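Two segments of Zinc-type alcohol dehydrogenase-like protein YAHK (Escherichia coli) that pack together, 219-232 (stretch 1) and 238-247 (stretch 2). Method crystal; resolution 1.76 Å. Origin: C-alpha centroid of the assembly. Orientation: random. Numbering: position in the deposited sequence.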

# COMPACT_ATOMS: atom_id res chain seq x y z
N ALA A 219 -2.81 -19.57 9.49
CA ALA A 219 -1.65 -18.69 9.61
C ALA A 219 -1.13 -18.69 11.05
O ALA A 219 -1.82 -19.13 11.97
CB ALA A 219 -2.03 -17.27 9.20
N HIS A 220 0.11 -18.23 11.22
CA HIS A 220 0.68 -18.11 12.55
C HIS A 220 0.20 -16.71 12.91
O HIS A 220 0.59 -15.73 12.27
CB HIS A 220 2.20 -18.15 12.51
CG HIS A 220 2.84 -17.99 13.85
ND1 HIS A 220 3.02 -16.76 14.44
CD2 HIS A 220 3.32 -18.90 14.72
CE1 HIS A 220 3.59 -16.92 15.62
NE2 HIS A 220 3.78 -18.21 15.82
N VAL A 221 -0.66 -16.62 13.92
CA VAL A 221 -1.25 -15.34 14.30
C VAL A 221 -0.69 -14.64 15.53
O VAL A 221 -0.57 -15.24 16.59
CB VAL A 221 -2.77 -15.52 14.51
CG1 VAL A 221 -3.43 -14.18 14.82
CG2 VAL A 221 -3.39 -16.15 13.28
N VAL A 222 -0.35 -13.36 15.36
CA VAL A 222 0.15 -12.55 16.45
C VAL A 222 -0.86 -11.43 16.67
O VAL A 222 -1.13 -10.65 15.76
CB VAL A 222 1.52 -11.92 16.13
CG1 VAL A 222 1.99 -11.08 17.32
CG2 VAL A 222 2.54 -13.01 15.81
N ALA A 223 -1.42 -11.37 17.87
CA ALA A 223 -2.39 -10.33 18.19
C ALA A 223 -1.68 -9.20 18.91
O ALA A 223 -0.80 -9.44 19.74
CB ALA A 223 -3.50 -10.89 19.07
N PHE A 224 -2.07 -7.96 18.60
CA PHE A 224 -1.49 -6.79 19.22
C PHE A 224 -2.53 -6.03 20.04
O PHE A 224 -3.63 -5.75 19.55
CB PHE A 224 -0.92 -5.84 18.17
CG PHE A 224 0.24 -6.40 17.40
CD1 PHE A 224 0.03 -7.26 16.33
CD2 PHE A 224 1.54 -6.07 17.74
CE1 PHE A 224 1.10 -7.79 15.61
CE2 PHE A 224 2.63 -6.59 17.03
CZ PHE A 224 2.40 -7.45 15.96
N THR A 225 -2.19 -5.71 21.28
CA THR A 225 -3.09 -4.97 22.15
C THR A 225 -2.30 -3.82 22.76
O THR A 225 -1.07 -3.83 22.74
CB THR A 225 -3.62 -5.85 23.29
OG1 THR A 225 -4.57 -5.11 24.06
CG2 THR A 225 -2.47 -6.28 24.20
N THR A 226 -2.99 -2.83 23.31
CA THR A 226 -2.33 -1.69 23.93
C THR A 226 -2.36 -1.78 25.45
O THR A 226 -1.88 -0.88 26.14
CB THR A 226 -2.98 -0.35 23.50
OG1 THR A 226 -4.38 -0.40 23.75
CG2 THR A 226 -2.74 -0.10 22.02
N SER A 227 -2.91 -2.87 25.97
CA SER A 227 -2.99 -3.08 27.41
C SER A 227 -2.81 -4.54 27.79
O SER A 227 -3.22 -5.44 27.06
CB SER A 227 -4.35 -2.59 27.94
OG SER A 227 -5.42 -3.33 27.39
N GLU A 228 -2.18 -4.78 28.94
CA GLU A 228 -1.94 -6.13 29.42
C GLU A 228 -3.24 -6.85 29.75
O GLU A 228 -3.29 -8.08 29.75
CB GLU A 228 -1.06 -6.09 30.67
CG GLU A 228 0.39 -5.74 30.41
CD GLU A 228 1.06 -6.73 29.49
OE1 GLU A 228 1.02 -7.94 29.78
OE2 GLU A 228 1.62 -6.29 28.46
N ALA A 229 -4.28 -6.08 30.02
CA ALA A 229 -5.57 -6.64 30.38
C ALA A 229 -6.17 -7.60 29.36
O ALA A 229 -6.83 -8.57 29.73
CB ALA A 229 -6.56 -5.51 30.66
N LYS A 230 -5.93 -7.35 28.08
CA LYS A 230 -6.50 -8.21 27.04
C LYS A 230 -5.56 -9.28 26.49
O LYS A 230 -5.89 -9.96 25.52
CB LYS A 230 -7.02 -7.34 25.90
CG LYS A 230 -7.96 -6.24 26.38
CD LYS A 230 -8.43 -5.34 25.26
CE LYS A 230 -9.45 -6.03 24.38
NZ LYS A 230 -9.86 -5.16 23.24
N ARG A 231 -4.40 -9.44 27.11
CA ARG A 231 -3.44 -10.43 26.64
C ARG A 231 -3.99 -11.85 26.70
O ARG A 231 -3.92 -12.58 25.71
CB ARG A 231 -2.14 -10.34 27.45
CG ARG A 231 -1.06 -11.31 26.96
CD ARG A 231 0.18 -11.24 27.83
NE ARG A 231 0.83 -9.94 27.75
CZ ARG A 231 1.70 -9.59 26.79
NH1 ARG A 231 2.02 -10.45 25.84
NH2 ARG A 231 2.24 -8.38 26.80
N GLU A 232 -4.54 -12.25 27.84
CA GLU A 232 -5.09 -13.59 27.97
C GLU A 232 -6.28 -13.78 27.03
O GLU A 232 -6.45 -14.85 26.45
CB GLU A 232 -5.54 -13.86 29.41
CG GLU A 232 -4.39 -14.10 30.37
CD GLU A 232 -3.54 -15.29 29.95
OE1 GLU A 232 -4.11 -16.37 29.71
OE2 GLU A 232 -2.30 -15.13 29.87
N GLY A 238 -7.41 -17.45 19.95
CA GLY A 238 -6.68 -18.24 18.97
C GLY A 238 -5.35 -17.67 18.53
O GLY A 238 -4.71 -18.21 17.63
N ALA A 239 -4.92 -16.59 19.16
CA ALA A 239 -3.64 -15.99 18.80
C ALA A 239 -2.52 -16.90 19.29
O ALA A 239 -2.57 -17.38 20.42
CB ALA A 239 -3.51 -14.61 19.41
N ASP A 240 -1.53 -17.14 18.44
CA ASP A 240 -0.40 -17.99 18.82
C ASP A 240 0.55 -17.19 19.70
O ASP A 240 1.24 -17.75 20.56
CB ASP A 240 0.34 -18.48 17.58
CG ASP A 240 -0.53 -19.36 16.71
OD1 ASP A 240 -0.97 -20.42 17.20
OD2 ASP A 240 -0.77 -18.99 15.54
N GLU A 241 0.59 -15.88 19.47
CA GLU A 241 1.43 -14.98 20.24
C GLU A 241 0.68 -13.68 20.46
O GLU A 241 -0.20 -13.33 19.67
CB GLU A 241 2.73 -14.66 19.49
CG GLU A 241 3.70 -15.82 19.33
CD GLU A 241 4.97 -15.40 18.61
OE1 GLU A 241 4.95 -15.26 17.37
OE2 GLU A 241 5.99 -15.19 19.30
N VAL A 242 1.02 -12.97 21.52
CA VAL A 242 0.39 -11.69 21.82
C VAL A 242 1.46 -10.67 22.14
O VAL A 242 2.45 -10.97 22.83
CB VAL A 242 -0.59 -11.80 23.01
CG1 VAL A 242 -1.21 -10.44 23.29
CG2 VAL A 242 -1.68 -12.81 22.70
N VAL A 243 1.28 -9.46 21.63
CA VAL A 243 2.23 -8.39 21.86
C VAL A 243 1.53 -7.13 22.36
O VAL A 243 0.48 -6.75 21.84
CB VAL A 243 2.99 -8.04 20.56
CG1 VAL A 243 3.85 -6.79 20.78
CG2 VAL A 243 3.86 -9.21 20.14
N ASN A 244 2.09 -6.52 23.40
CA ASN A 244 1.54 -5.27 23.91
C ASN A 244 2.30 -4.24 23.08
O ASN A 244 3.50 -4.04 23.29
CB ASN A 244 1.87 -5.07 25.39
CG ASN A 244 1.27 -3.80 25.95
OD1 ASN A 244 1.25 -2.77 25.28
ND2 ASN A 244 0.78 -3.87 27.18
N SER A 245 1.62 -3.61 22.14
CA SER A 245 2.27 -2.65 21.26
C SER A 245 2.91 -1.45 21.96
O SER A 245 3.64 -0.68 21.33
CB SER A 245 1.28 -2.16 20.19
OG SER A 245 0.14 -1.57 20.77
N ARG A 246 2.64 -1.29 23.25
CA ARG A 246 3.22 -0.18 24.00
C ARG A 246 4.58 -0.56 24.59
O ARG A 246 5.28 0.28 25.15
CB ARG A 246 2.30 0.26 25.14
CG ARG A 246 0.94 0.78 24.70
CD ARG A 246 0.29 1.56 25.83
NE ARG A 246 1.00 2.80 26.08
CZ ARG A 246 0.90 3.52 27.20
NH1 ARG A 246 0.10 3.10 28.18
NH2 ARG A 246 1.58 4.64 27.34
N ASN A 247 4.96 -1.83 24.46
CA ASN A 247 6.24 -2.30 24.97
C ASN A 247 7.22 -2.49 23.82
O ASN A 247 7.15 -3.46 23.07
CB ASN A 247 6.07 -3.60 25.75
CG ASN A 247 5.26 -3.42 27.02
OD1 ASN A 247 5.32 -2.37 27.66
ND2 ASN A 247 4.50 -4.45 27.40
O HOH W 1 -3.09 -19.39 14.68

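The two stretches pack as neighbouring parallel β-strands, joined by a ladder of backbone hydrogen bonds and extended at both ends by side-chain contacts, burying 946 Å² in all. The strand axes approach to 4.6 Å with N-to-C directions 25° apart, and CA–CA distances of 4.7 to 5.0 Å pair V222 with E241, A223 with V242, F224 with V243 and T225 with N244.

Alternate residues of stretch 1 carry the ladder. A223 N donates to E241 O (2.9 Å, 163°) and A223 O accepts from V243 N (2.8 Å, 161°); T225 N then donates to V243 O (2.9 Å, 165°), and T225 O accepts from S245 N (2.8 Å). At the start, V221 O receives both D240 N (2.8 Å) and E241 N (3.2 Å), while V221 N donates to D240 OD2 (2.9 Å, 162°). The aspartate carboxylate thus takes the amide at the point where stretch 2 is not yet a strand.

Side chains alternate between the sheet faces. V222, F224 and V243 share one: V222 CG1 lies 3.9 Å from V243 CG2, and F224 CD2 3.7 Å from V243 CB. On the other, A223 CB lies 3.7 Å from A239 CB and 4.5 Å from V242 CG2, so the small alanine side chains pack closely. These apolar residues are all buried, as suits their lack of polar side-chain groups.

At the C-terminal end of the paired strands, N244 ND2 donates to E228 OE2 (2.9 Å, 157°), giving this buried amide a polar partner. E228 is itself held by R231, whose NE reaches E228 OE1 (2.9 Å) and whose NH2 forms a salt bridge with E228 OE2 (2.7 Å). The arginine also spans the interface: its aliphatic CG lies 3.8 Å from V242 CG1, and NH1 makes a weak hydrogen bond to V242 O (3.1 Å, 122°).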